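Local coordinates for protein ceramide very long chain fatty acid hydroxylase SCS7 (Saccharomyces cerevisiae, PDB 4ZR1) that hydroxylates the very long chain fatty acid of ceramides, probably at C-2, in the endoplasmic reticulum membrane during sphingolipid synthesis, using oxygen and cytochrome b5, at residues F95-P98 with L99-T102; P181-K184 with Y185-V188; P200-K203 with L204-L208; P210-W213 with A214-G217; G148-F152 with L153-D157. All blocks are in the same frame, centred on the assembly; numbering follows the deposited sequence.

Contact 1 (F95-P98 with L99-T102); sequences FLEP and LTKT. With BOG (octyl beta-D-glucopyranoside), chain E.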
# COMPACT_ATOMS: atom_id res chain seq x y z
N PHE A 95 -18.65 2.35 15.96
CA PHE A 95 -17.69 2.00 17.00
C PHE A 95 -16.57 1.07 16.52
O PHE A 95 -15.68 0.73 17.29
CB PHE A 95 -18.42 1.34 18.19
CG PHE A 95 -19.06 0.03 17.85
CD1 PHE A 95 -18.35 -1.16 17.98
CD2 PHE A 95 -20.37 -0.03 17.42
CE1 PHE A 95 -18.93 -2.37 17.66
CE2 PHE A 95 -20.96 -1.24 17.10
CZ PHE A 95 -20.24 -2.41 17.22
N LEU A 96 -16.64 0.64 15.27
CA LEU A 96 -15.58 -0.17 14.68
C LEU A 96 -14.48 0.72 14.10
O LEU A 96 -13.41 0.25 13.74
CB LEU A 96 -16.15 -1.08 13.58
CG LEU A 96 -17.23 -2.08 13.99
CD1 LEU A 96 -17.64 -2.94 12.80
CD2 LEU A 96 -16.72 -2.95 15.12
N GLU A 97 -14.76 2.01 14.03
CA GLU A 97 -13.83 2.95 13.40
C GLU A 97 -12.39 2.92 13.95
O GLU A 97 -11.45 3.14 13.18
CB GLU A 97 -14.38 4.37 13.50
CG GLU A 97 -13.66 5.37 12.57
CD GLU A 97 -13.99 5.16 11.09
OE1 GLU A 97 -14.95 4.44 10.77
OE2 GLU A 97 -13.29 5.75 10.24
N PRO A 98 -12.19 2.65 15.26
CA PRO A 98 -10.80 2.60 15.72
C PRO A 98 -9.90 1.59 15.00
O PRO A 98 -8.72 1.88 14.80
CB PRO A 98 -10.95 2.23 17.20
CG PRO A 98 -12.20 2.95 17.59
CD PRO A 98 -13.12 2.81 16.39
N LEU A 99 -10.44 0.44 14.61
CA LEU A 99 -9.69 -0.58 13.87
C LEU A 99 -9.14 -0.10 12.52
O LEU A 99 -8.28 -0.75 11.93
CB LEU A 99 -10.58 -1.79 13.63
CG LEU A 99 -10.87 -2.58 14.89
CD1 LEU A 99 -11.89 -3.66 14.60
CD2 LEU A 99 -9.55 -3.16 15.37
N THR A 100 -9.66 1.00 12.01
CA THR A 100 -9.30 1.43 10.66
C THR A 100 -8.21 2.47 10.72
O THR A 100 -7.79 3.00 9.70
CB THR A 100 -10.53 2.01 9.89
OG1 THR A 100 -10.85 3.32 10.38
CG2 THR A 100 -11.77 1.09 10.04
N LYS A 101 -7.75 2.78 11.93
CA LYS A 101 -6.74 3.82 12.12
C LYS A 101 -5.49 3.24 12.75
O LYS A 101 -5.53 2.73 13.86
CB LYS A 101 -7.29 4.95 12.98
CG LYS A 101 -8.36 5.81 12.32
CD LYS A 101 -8.55 7.09 13.12
CE LYS A 101 -9.55 8.01 12.48
NZ LYS A 101 -10.93 7.46 12.53
N THR A 102 -4.37 3.28 12.03
CA THR A 102 -3.15 2.69 12.55
C THR A 102 -1.98 3.64 12.29
O THR A 102 -1.69 3.98 11.14
CB THR A 102 -2.84 1.33 11.91
OG1 THR A 102 -2.40 1.53 10.57
CG2 THR A 102 -4.09 0.44 11.89
C1 BOG E . -4.83 -0.64 4.47
O1 BOG E . -5.58 -0.18 5.57
C2 BOG E . -3.95 0.49 3.98
O2 BOG E . -4.79 1.47 3.43
C3 BOG E . -3.03 0.01 2.88
O3 BOG E . -2.04 0.96 2.54
C4 BOG E . -2.38 -1.30 3.23
O4 BOG E . -1.76 -1.78 2.06
C5 BOG E . -3.43 -2.27 3.68
O5 BOG E . -4.06 -1.76 4.83
C6 BOG E . -2.73 -3.60 3.92
O6 BOG E . -3.38 -4.38 4.91
C1' BOG E . -6.96 -0.50 5.52
C2' BOG E . -7.69 0.05 6.73
C3' BOG E . -8.91 -0.81 6.98
C4' BOG E . -8.91 -1.40 8.38
C5' BOG E . -9.52 -2.79 8.37
C6' BOG E . -9.91 -3.19 9.78
C7' BOG E . -10.35 -4.63 9.80
C8' BOG E . -11.77 -4.73 9.28

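Contact 2 (P181-K184 with Y185-V188); sequences PMDK and YRLV. With BOG (octyl beta-D-glucopyranoside), chain E.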
# COMPACT_ATOMS: atom_id res chain seq x y z
N PRO A 181 -3.94 9.05 -0.15
CA PRO A 181 -2.48 8.96 0.03
C PRO A 181 -1.95 9.62 1.32
O PRO A 181 -1.09 9.06 2.00
CB PRO A 181 -1.94 9.70 -1.19
CG PRO A 181 -3.03 9.71 -2.17
CD PRO A 181 -4.29 9.76 -1.39
N MET A 182 -2.47 10.80 1.64
CA MET A 182 -2.00 11.55 2.79
C MET A 182 -2.81 11.34 4.06
O MET A 182 -2.70 12.13 4.99
CB MET A 182 -1.96 13.04 2.47
CG MET A 182 -0.84 13.40 1.53
SD MET A 182 0.74 12.88 2.23
CE MET A 182 1.48 12.16 0.76
N ASP A 183 -3.62 10.28 4.11
CA ASP A 183 -4.26 9.91 5.38
C ASP A 183 -3.26 9.16 6.26
O ASP A 183 -3.08 7.94 6.09
CB ASP A 183 -5.51 9.04 5.15
CG ASP A 183 -6.24 8.69 6.45
OD1 ASP A 183 -5.66 8.83 7.54
OD2 ASP A 183 -7.41 8.28 6.39
N LYS A 184 -2.66 9.86 7.21
CA LYS A 184 -1.56 9.31 7.99
C LYS A 184 -1.94 8.08 8.83
O LYS A 184 -1.07 7.37 9.32
CB LYS A 184 -0.95 10.39 8.89
CG LYS A 184 -1.89 10.95 9.94
CD LYS A 184 -1.25 12.12 10.71
CE LYS A 184 -2.22 12.74 11.71
NZ LYS A 184 -1.63 13.89 12.45
N TYR A 185 -3.23 7.79 8.96
CA TYR A 185 -3.62 6.61 9.72
C TYR A 185 -4.16 5.49 8.86
O TYR A 185 -4.61 4.48 9.39
CB TYR A 185 -4.65 6.97 10.78
CG TYR A 185 -4.10 7.85 11.89
CD1 TYR A 185 -3.39 7.31 12.95
CD2 TYR A 185 -4.31 9.22 11.88
CE1 TYR A 185 -2.91 8.12 13.96
CE2 TYR A 185 -3.83 10.02 12.88
CZ TYR A 185 -3.13 9.48 13.92
OH TYR A 185 -2.66 10.30 14.91
N ARG A 186 -4.10 5.64 7.54
CA ARG A 186 -4.53 4.57 6.64
C ARG A 186 -3.45 4.23 5.62
O ARG A 186 -3.76 3.94 4.47
CB ARG A 186 -5.81 4.97 5.91
CG ARG A 186 -7.09 4.58 6.64
CD ARG A 186 -7.31 5.46 7.84
NE ARG A 186 -8.60 5.18 8.46
CZ ARG A 186 -9.71 5.88 8.23
NH1 ARG A 186 -9.70 6.92 7.40
NH2 ARG A 186 -10.84 5.53 8.83
N LEU A 187 -2.20 4.28 6.05
CA LEU A 187 -1.09 3.95 5.17
C LEU A 187 -0.52 2.59 5.55
O LEU A 187 -0.58 1.65 4.76
CB LEU A 187 -0.03 5.05 5.21
CG LEU A 187 1.13 5.01 4.21
CD1 LEU A 187 1.77 6.39 4.05
CD2 LEU A 187 2.18 4.01 4.66
N VAL A 188 0.04 2.48 6.75
CA VAL A 188 0.62 1.20 7.13
C VAL A 188 -0.48 0.19 7.37
O VAL A 188 -1.65 0.54 7.49
CB VAL A 188 1.51 1.30 8.38
CG1 VAL A 188 2.55 2.42 8.21
CG2 VAL A 188 0.67 1.50 9.62
C1 BOG E . -4.83 -0.64 4.47
O1 BOG E . -5.58 -0.18 5.57
C2 BOG E . -3.95 0.49 3.98
O2 BOG E . -4.79 1.47 3.43
C3 BOG E . -3.03 0.01 2.88
O3 BOG E . -2.04 0.96 2.54
C4 BOG E . -2.38 -1.30 3.23
O4 BOG E . -1.76 -1.78 2.06
C5 BOG E . -3.43 -2.27 3.68
O5 BOG E . -4.06 -1.76 4.83
C6 BOG E . -2.73 -3.60 3.92
O6 BOG E . -3.38 -4.38 4.91
C1' BOG E . -6.96 -0.50 5.52
C2' BOG E . -7.69 0.05 6.73
C3' BOG E . -8.91 -0.81 6.98
C4' BOG E . -8.91 -1.40 8.38
C5' BOG E . -9.52 -2.79 8.37
C6' BOG E . -9.91 -3.19 9.78
C7' BOG E . -10.35 -4.63 9.80
C8' BOG E . -11.77 -4.73 9.28

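Contact 3 (P200-K203 with L204-L208); sequences PFYK and LVFAL. With TRD (tridecane), chain L.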
# COMPACT_ATOMS: atom_id res chain seq x y z
N PRO A 200 -0.26 -17.49 5.91
CA PRO A 200 0.18 -18.51 4.94
C PRO A 200 1.69 -18.52 4.65
O PRO A 200 2.24 -19.57 4.34
CB PRO A 200 -0.61 -18.17 3.67
CG PRO A 200 -1.10 -16.79 3.85
CD PRO A 200 -1.30 -16.62 5.33
N PHE A 201 2.36 -17.37 4.75
CA PHE A 201 3.81 -17.37 4.55
C PHE A 201 4.53 -18.04 5.72
O PHE A 201 5.51 -18.75 5.52
CB PHE A 201 4.32 -15.95 4.35
CG PHE A 201 3.95 -15.36 3.01
CD1 PHE A 201 2.72 -14.74 2.83
CD2 PHE A 201 4.84 -15.40 1.95
CE1 PHE A 201 2.37 -14.19 1.61
CE2 PHE A 201 4.50 -14.85 0.71
CZ PHE A 201 3.26 -14.24 0.54
N TYR A 202 4.03 -17.83 6.94
CA TYR A 202 4.60 -18.42 8.14
C TYR A 202 4.52 -19.94 8.09
O TYR A 202 5.49 -20.63 8.41
CB TYR A 202 3.88 -17.89 9.38
CG TYR A 202 4.39 -18.42 10.69
CD1 TYR A 202 5.44 -17.79 11.35
CD2 TYR A 202 3.83 -19.55 11.28
CE1 TYR A 202 5.91 -18.27 12.57
CE2 TYR A 202 4.30 -20.04 12.50
CZ TYR A 202 5.34 -19.39 13.14
OH TYR A 202 5.82 -19.86 14.35
N LYS A 203 3.37 -20.45 7.69
CA LYS A 203 3.18 -21.89 7.56
C LYS A 203 4.07 -22.48 6.47
O LYS A 203 4.64 -23.56 6.64
CB LYS A 203 1.70 -22.21 7.30
CG LYS A 203 0.79 -21.70 8.41
CD LYS A 203 -0.69 -21.84 8.06
CE LYS A 203 -1.56 -21.28 9.17
NZ LYS A 203 -2.87 -21.99 9.25
N LEU A 204 4.19 -21.77 5.35
CA LEU A 204 4.96 -22.27 4.22
C LEU A 204 6.46 -22.42 4.58
O LEU A 204 7.06 -23.46 4.33
CB LEU A 204 4.79 -21.34 3.02
CG LEU A 204 5.33 -21.84 1.67
CD1 LEU A 204 4.68 -23.17 1.31
CD2 LEU A 204 5.09 -20.82 0.58
N VAL A 205 7.04 -21.37 5.15
CA VAL A 205 8.42 -21.39 5.62
C VAL A 205 8.69 -22.52 6.62
O VAL A 205 9.70 -23.23 6.52
CB VAL A 205 8.80 -20.03 6.27
CG1 VAL A 205 10.23 -20.07 6.81
CG2 VAL A 205 8.64 -18.91 5.29
N PHE A 206 7.80 -22.69 7.60
CA PHE A 206 8.02 -23.69 8.64
C PHE A 206 7.67 -25.10 8.19
O PHE A 206 7.98 -26.08 8.87
CB PHE A 206 7.24 -23.33 9.90
CG PHE A 206 7.94 -22.34 10.78
CD1 PHE A 206 7.69 -20.98 10.64
CD2 PHE A 206 8.86 -22.75 11.72
CE1 PHE A 206 8.34 -20.06 11.44
CE2 PHE A 206 9.51 -21.84 12.52
CZ PHE A 206 9.25 -20.49 12.38
N ALA A 207 7.05 -25.21 7.01
CA ALA A 207 6.73 -26.51 6.42
C ALA A 207 7.83 -26.98 5.48
O ALA A 207 8.03 -28.18 5.31
CB ALA A 207 5.42 -26.44 5.69
N LEU A 208 8.55 -26.04 4.88
CA LEU A 208 9.64 -26.37 3.97
C LEU A 208 10.99 -26.45 4.67
O LEU A 208 11.65 -27.48 4.64
CB LEU A 208 9.73 -25.35 2.83
CG LEU A 208 8.45 -25.16 2.02
CD1 LEU A 208 8.71 -24.24 0.85
CD2 LEU A 208 7.89 -26.50 1.56
C1 TRD L . -2.82 -24.78 13.22
C2 TRD L . -1.80 -23.96 13.98
C3 TRD L . -0.64 -23.61 13.07
C4 TRD L . 0.38 -22.78 13.83
C5 TRD L . 0.64 -21.48 13.10
C6 TRD L . -0.68 -20.77 12.89
C7 TRD L . -0.49 -19.58 11.98
C8 TRD L . 0.42 -18.57 12.64
C9 TRD L . 0.17 -17.19 12.06
C10 TRD L . 1.35 -16.31 12.41
C11 TRD L . 1.12 -14.90 11.91
C12 TRD L . 2.46 -14.25 11.65
C13 TRD L . 3.21 -14.05 12.95

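Contact 4 (P210-W213 with A214-G217); sequences PLYW and AYAG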
# COMPACT_ATOMS: atom_id res chain seq x y z
N PRO A 210 14.10 -26.51 7.45
CA PRO A 210 14.43 -27.05 8.77
C PRO A 210 14.09 -26.04 9.86
O PRO A 210 14.31 -24.84 9.67
CB PRO A 210 15.94 -27.29 8.69
CG PRO A 210 16.22 -27.47 7.25
CD PRO A 210 15.24 -26.60 6.52
N LEU A 211 13.58 -26.53 10.97
CA LEU A 211 13.02 -25.70 12.03
C LEU A 211 13.76 -24.38 12.29
O LEU A 211 13.18 -23.31 12.10
CB LEU A 211 12.95 -26.53 13.31
CG LEU A 211 12.08 -26.01 14.44
CD1 LEU A 211 11.11 -27.09 14.83
CD2 LEU A 211 12.97 -25.71 15.61
N TYR A 212 15.03 -24.44 12.69
CA TYR A 212 15.72 -23.22 13.12
C TYR A 212 16.16 -22.37 11.94
O TYR A 212 16.50 -21.20 12.10
CB TYR A 212 16.92 -23.55 14.00
CG TYR A 212 16.50 -24.21 15.29
CD1 TYR A 212 15.79 -23.51 16.24
CD2 TYR A 212 16.80 -25.55 15.54
CE1 TYR A 212 15.40 -24.10 17.43
CE2 TYR A 212 16.41 -26.15 16.72
CZ TYR A 212 15.72 -25.41 17.66
OH TYR A 212 15.32 -25.99 18.84
N TRP A 213 16.14 -22.96 10.75
CA TRP A 213 16.34 -22.20 9.52
C TRP A 213 15.12 -21.32 9.29
O TRP A 213 15.21 -20.22 8.73
CB TRP A 213 16.54 -23.11 8.31
CG TRP A 213 17.81 -23.92 8.25
CD1 TRP A 213 18.59 -24.34 9.30
CD2 TRP A 213 18.44 -24.43 7.07
NE1 TRP A 213 19.66 -25.06 8.83
CE2 TRP A 213 19.59 -25.13 7.47
CE3 TRP A 213 18.14 -24.35 5.70
CZ2 TRP A 213 20.45 -25.75 6.55
CZ3 TRP A 213 18.99 -24.96 4.79
CH2 TRP A 213 20.13 -25.65 5.22
N ALA A 214 13.95 -21.82 9.69
CA ALA A 214 12.70 -21.10 9.51
C ALA A 214 12.65 -19.93 10.47
O ALA A 214 12.21 -18.85 10.11
CB ALA A 214 11.52 -22.02 9.71
N TYR A 215 13.11 -20.14 11.70
CA TYR A 215 13.19 -19.07 12.68
C TYR A 215 13.99 -17.90 12.13
O TYR A 215 13.52 -16.76 12.16
CB TYR A 215 13.80 -19.56 13.98
CG TYR A 215 12.80 -20.27 14.86
CD1 TYR A 215 11.97 -19.56 15.71
CD2 TYR A 215 12.68 -21.65 14.81
CE1 TYR A 215 11.04 -20.20 16.49
CE2 TYR A 215 11.75 -22.30 15.60
CZ TYR A 215 10.94 -21.57 16.43
OH TYR A 215 10.02 -22.22 17.22
N ALA A 216 15.19 -18.19 11.63
CA ALA A 216 16.07 -17.15 11.10
C ALA A 216 15.52 -16.55 9.81
O ALA A 216 15.57 -15.34 9.61
CB ALA A 216 17.46 -17.72 10.86
N GLY A 217 15.00 -17.41 8.94
CA GLY A 217 14.45 -16.97 7.67
C GLY A 217 13.20 -16.13 7.84
O GLY A 217 13.06 -15.07 7.22

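Contact 5 (G148-F152 with L153-D157); sequences GLHRF and LFHFD. With ZN (zinc ion), chain D.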
# COMPACT_ATOMS: atom_id res chain seq x y z
N GLY A 148 5.59 -8.38 -5.50
CA GLY A 148 4.52 -9.25 -5.98
C GLY A 148 3.14 -8.94 -5.44
O GLY A 148 2.17 -8.86 -6.20
N LEU A 149 3.04 -8.79 -4.12
CA LEU A 149 1.80 -8.37 -3.49
C LEU A 149 1.31 -7.05 -4.07
O LEU A 149 0.16 -6.93 -4.47
CB LEU A 149 1.96 -8.23 -1.98
CG LEU A 149 2.14 -9.57 -1.28
CD1 LEU A 149 2.15 -9.39 0.23
CD2 LEU A 149 1.04 -10.51 -1.71
N HIS A 150 2.22 -6.08 -4.14
CA HIS A 150 1.86 -4.76 -4.63
C HIS A 150 1.34 -4.80 -6.06
O HIS A 150 0.30 -4.23 -6.36
CB HIS A 150 3.05 -3.82 -4.54
CG HIS A 150 2.68 -2.39 -4.77
ND1 HIS A 150 3.62 -1.39 -4.87
CD2 HIS A 150 1.48 -1.80 -4.91
CE1 HIS A 150 3.01 -0.23 -5.07
NE2 HIS A 150 1.71 -0.46 -5.09
N ARG A 151 2.07 -5.48 -6.94
CA ARG A 151 1.71 -5.48 -8.35
C ARG A 151 0.53 -6.39 -8.70
O ARG A 151 -0.33 -6.02 -9.51
CB ARG A 151 2.92 -5.90 -9.20
CG ARG A 151 2.61 -6.05 -10.67
CD ARG A 151 3.86 -6.31 -11.45
NE ARG A 151 3.58 -6.78 -12.80
CZ ARG A 151 4.52 -7.14 -13.66
NH1 ARG A 151 5.80 -7.10 -13.30
NH2 ARG A 151 4.18 -7.56 -14.87
N PHE A 152 0.48 -7.57 -8.08
CA PHE A 152 -0.48 -8.58 -8.50
C PHE A 152 -1.67 -8.74 -7.56
O PHE A 152 -2.76 -9.10 -8.00
CB PHE A 152 0.24 -9.92 -8.71
CG PHE A 152 1.25 -9.91 -9.83
CD1 PHE A 152 0.84 -9.83 -11.15
CD2 PHE A 152 2.61 -9.98 -9.56
CE1 PHE A 152 1.76 -9.82 -12.19
CE2 PHE A 152 3.54 -9.97 -10.60
CZ PHE A 152 3.11 -9.88 -11.92
N LEU A 153 -1.50 -8.49 -6.26
CA LEU A 153 -2.67 -8.56 -5.37
C LEU A 153 -3.28 -7.17 -5.15
O LEU A 153 -4.44 -6.94 -5.46
CB LEU A 153 -2.31 -9.19 -4.03
CG LEU A 153 -3.55 -9.43 -3.17
CD1 LEU A 153 -4.22 -10.72 -3.61
CD2 LEU A 153 -3.22 -9.49 -1.68
N PHE A 154 -2.47 -6.25 -4.65
CA PHE A 154 -2.92 -4.88 -4.42
C PHE A 154 -3.46 -4.18 -5.68
O PHE A 154 -4.46 -3.47 -5.62
CB PHE A 154 -1.77 -4.06 -3.83
CG PHE A 154 -1.44 -4.42 -2.42
CD1 PHE A 154 -2.14 -5.42 -1.77
CD2 PHE A 154 -0.42 -3.76 -1.75
CE1 PHE A 154 -1.83 -5.76 -0.46
CE2 PHE A 154 -0.11 -4.10 -0.43
CZ PHE A 154 -0.81 -5.09 0.21
N HIS A 155 -2.80 -4.37 -6.81
CA HIS A 155 -3.28 -3.76 -8.04
C HIS A 155 -3.88 -4.79 -9.00
O HIS A 155 -3.64 -4.72 -10.20
CB HIS A 155 -2.16 -2.98 -8.73
CG HIS A 155 -1.83 -1.69 -8.04
ND1 HIS A 155 -2.50 -0.52 -8.31
CD2 HIS A 155 -0.92 -1.40 -7.09
CE1 HIS A 155 -2.00 0.45 -7.55
NE2 HIS A 155 -1.04 -0.06 -6.80
N PHE A 156 -4.65 -5.73 -8.46
CA PHE A 156 -5.52 -6.61 -9.23
C PHE A 156 -6.28 -5.82 -10.31
O PHE A 156 -6.31 -6.22 -11.48
CB PHE A 156 -6.51 -7.30 -8.30
CG PHE A 156 -6.88 -8.69 -8.71
CD1 PHE A 156 -6.02 -9.75 -8.47
CD2 PHE A 156 -8.10 -8.96 -9.31
CE1 PHE A 156 -6.35 -11.03 -8.84
CE2 PHE A 156 -8.44 -10.24 -9.68
CZ PHE A 156 -7.57 -11.28 -9.45
N ASP A 157 -6.88 -4.71 -9.89
CA ASP A 157 -7.52 -3.72 -10.78
C ASP A 157 -8.39 -4.30 -11.89
O ASP A 157 -9.44 -4.87 -11.61
CB ASP A 157 -6.44 -2.81 -11.39
CG ASP A 157 -5.62 -2.09 -10.33
OD1 ASP A 157 -5.94 -2.18 -9.13
OD2 ASP A 157 -4.64 -1.41 -10.71
ZN ZN D . -0.05 1.03 -5.38

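Contact 1 (F95-P98 with L99-T102)
The carbonyl oxygen of Glu97 is gripped twice by Thr100. Thr100 OG1 donates to Glu97 O over 2.9 Å, in the carbonyl plane and on a lone pair, while Thr100 N reaches Glu97 O over 3.0 Å from above that plane. The hydroxyl can do this because it is set between the backbone N and the carbonyl carbon (chi1 75°). The bonds from Leu99 N to Leu96 O (3.1 Å) and from Lys101 N to Pro98 O (3.2 Å) span three residues as well, so the chain from Glu97 to Thr100 winds as a short 3-10 segment in the loop between helix 71-78 and helix 106-125, just before the first transmembrane helix. Outside this backbone core the side chains of Glu97 and Lys101 bend toward each other and slant across one another. Lys101 NZ is left 3.7 Å from Glu97 OE2, a long salt bridge. The carboxylate has nearer partners elsewhere. Glu97 OE1 accepts from the backbone N of Phe92 and Gly93, and Glu97 OE2 from that of Leu91 and from Arg186, with which it forms a salt bridge. Together these bonds hold the carboxylate against the preceding loop and limit its rotation. Past the turn, the octyl tail of a bound octyl glucoside runs by the backbone: its C6' lies 3.6 Å from Leu99 O and its C4' 3.7 Å from Thr100 CA.

Contact 2 (P181-K184 with Y185-V188)
Asp183 OD1 is gripped by the backbone N of Tyr185, at 3.0 Å, and by the hydroxyl of Ser88. Tyr185 N comes in on the anti side, well out of the carboxylate plane, and closes an Asx turn. Around it lies a type I beta turn, in which Arg186 N bonds to Asp183 O at 2.9 Å. The second carboxylate oxygen faces the arginine: Arg186 NH1 meets Asp183 OD2 at 2.8 Å in a salt bridge close to the guanidinium plane, although the two planar groups are turned 57° apart. With CG anti to the backbone N (chi1 -177°), Asp183 serves both partners at once. An alanine here would be likely to leave Tyr185 N and Ser88 without their acceptor and the guanidinium without one of its carboxylates. Arg186 also binds Glu97, Thr100 and Ala89. The aliphatic chain of Lys184 runs alongside the Tyr185 ring, Lys184 CE 3.4 Å from Tyr185 CE2. Beyond the turn a bound octyl glucoside gives O2 to Arg186 O and O3 to Leu187 O. The loop links helix 164-179 to helix 191-208; Leu187 rests on zinc ligands His232 and His236 of helix 211-236, and Pro181 on Tyr256 of helix 242-256.

Contact 3 (P200-K203 with L204-L208)
Pro200 O accepts the backbone N of Leu204 at 3.1 Å, the first of the i to i+4 bonds that join the two segments. Having no N-H of its own, Pro200 marks a kink in the helix. Phe201 contributes mainly through its backbone: Val205 N bonds to Phe201 O over 3.1 Å. Tyr202 carries the side-chain contact. Its CG is anti to the backbone N (chi1 -180°), which sends the ring outward from the helix, where Phe206 of the next turn covers one face with CD1 over the ring centre. The two rings are set obliquely, with centroids 4.5 Å apart and planes at 40°. Against the opposite face of Tyr202 runs a tridecane chain, its C8 3.8 Å from Tyr202 CD2, so the phenol is sandwiched between protein and hydrocarbon. In the backbone, Phe206 N bonds to Tyr202 O at 3.2 Å, and that same oxygen lies at the edge of the Phe206 ring. Replacing the tyrosine by an alanine would probably strip the tridecane of the flat surface it lies on and leave Phe206 without its neighbour on that side. Lys203 stretches out on the surface, its CE 3.5 Å from tridecane C7, while Ala207 N makes a weak bond to Lys203 O. Farther out, Phe218 meets Tyr202 edge-to-face, and Val205 and Phe206 pack on Ala214 of helix 211-236. This is the end of the third transmembrane helix, where aromatic rings and a lysine stem line an alkyl-binding surface.

Contact 4 (P210-W213 with A214-G217)
Ala214 N reaches Pro210 O at 3.0 Å, the first of the backbone bonds between the segments; Tyr215 N reaches Leu211 O at 3.2 Å, Gly217 N reaches Trp213 O at 2.8 Å, and a weak bond joins Ala216 N to Tyr212 O. Pro210 sits at the N-cap, so these are the opening turns of helix 211-236, which holds the fourth transmembrane span and follows helix 191-208 after a very short link. Apolar contact comes next: Leu211 and Tyr215 point the same way, and Leu211 CD2 lies 3.6 Å from Tyr215 CE2, with Leu211 CG at the edge of that ring. The same CD2 stands over the centre of the Tyr212 ring, helped by Leu211 CG lying anti to the backbone N (chi1 -165°). The aromatic pair is looser. The rings of Tyr212 and Tyr215 run side by side with planes at 29° and centroids 5.8 Å apart, slid so far that they barely overlap. Outside the segments, Phe206 meets Tyr215 edge-to-face, Tyr212 and Tyr215 lean on Val121 of helix 106-125, and Trp213 and Ala216 touch Leu134 of helix 128-154. Gly217, with no side chain, lies beside a second tridecane.

Contact 5 (G148-F152 with L153-D157)
This is a metal-binding contact at the probably cytoplasmic end of helix 128-154, the second transmembrane helix, where the helix widens and runs out. His150 and His155, five residues apart, sit side by side and point the same way, each giving NE2 to one zinc ion: His150 NE2 at 2.3 Å and His155 NE2 at 2.0 Å. Their rings meet rim to rim, centroids 5.0 Å apart and planes at 45°. The five-residue spacing is served by a pi-type turn. Leu153 N donates to Leu149 O at 2.9 Å, and Phe154 N donates to the same Leu149 O at 2.7 Å. His155 N bonds weakly to His150 O at 3.1 Å. His150 brings its imidazole round to that of His155 because chi1 (-169°) sets CG opposite the backbone N. The phenyl ring of Phe154 lies over the Leu149 backbone, with Phe154 CB at the edge of the His150 ring. His174, on which Phe154 stacks, completes the five-histidine coordination together with His178 and His254. In the second shell Phe263 O takes His150 ND1, while Asp157 OD2, in the His155 ring plane, takes a weak bond from His155 ND1 and Asp157 is held in turn by His170. His150 and His155 form an HX4H pair, consistent with one of the histidine boxes of the sterol desaturase family. His150 is thus held at both nitrogens, and His155 by the metal and, more weakly, by Asp157, an arrangement consistent with one half of a likely catalytic dimetal centre.

How the contacts relate
Along the chain the order is contact 1, 5, 2, 3, 4. Contacts 1 and 2, centres 13 Å apart, lie in probably cytoplasmic loops before helix 106-125 and helix 191-208; Arg186 joins them, and both touch one octyl glucoside. Contact 5 ends the second transmembrane helix at a zinc, about 18 Å from contact 2 between centres. Contacts 3 and 4, with centres 10 Å apart, occupy consecutive transmembrane helices, where Phe206 packs on Ala214 and Tyr215. From contact 5 to contact 4 the centres are 28 Å apart. The zinc end is probably on the cytoplasmic side. One tridecane pocket includes Leu149 of contact 5, Val205 of contact 3 and Gly217 of contact 4, consistent with an enzyme handling long acyl chains.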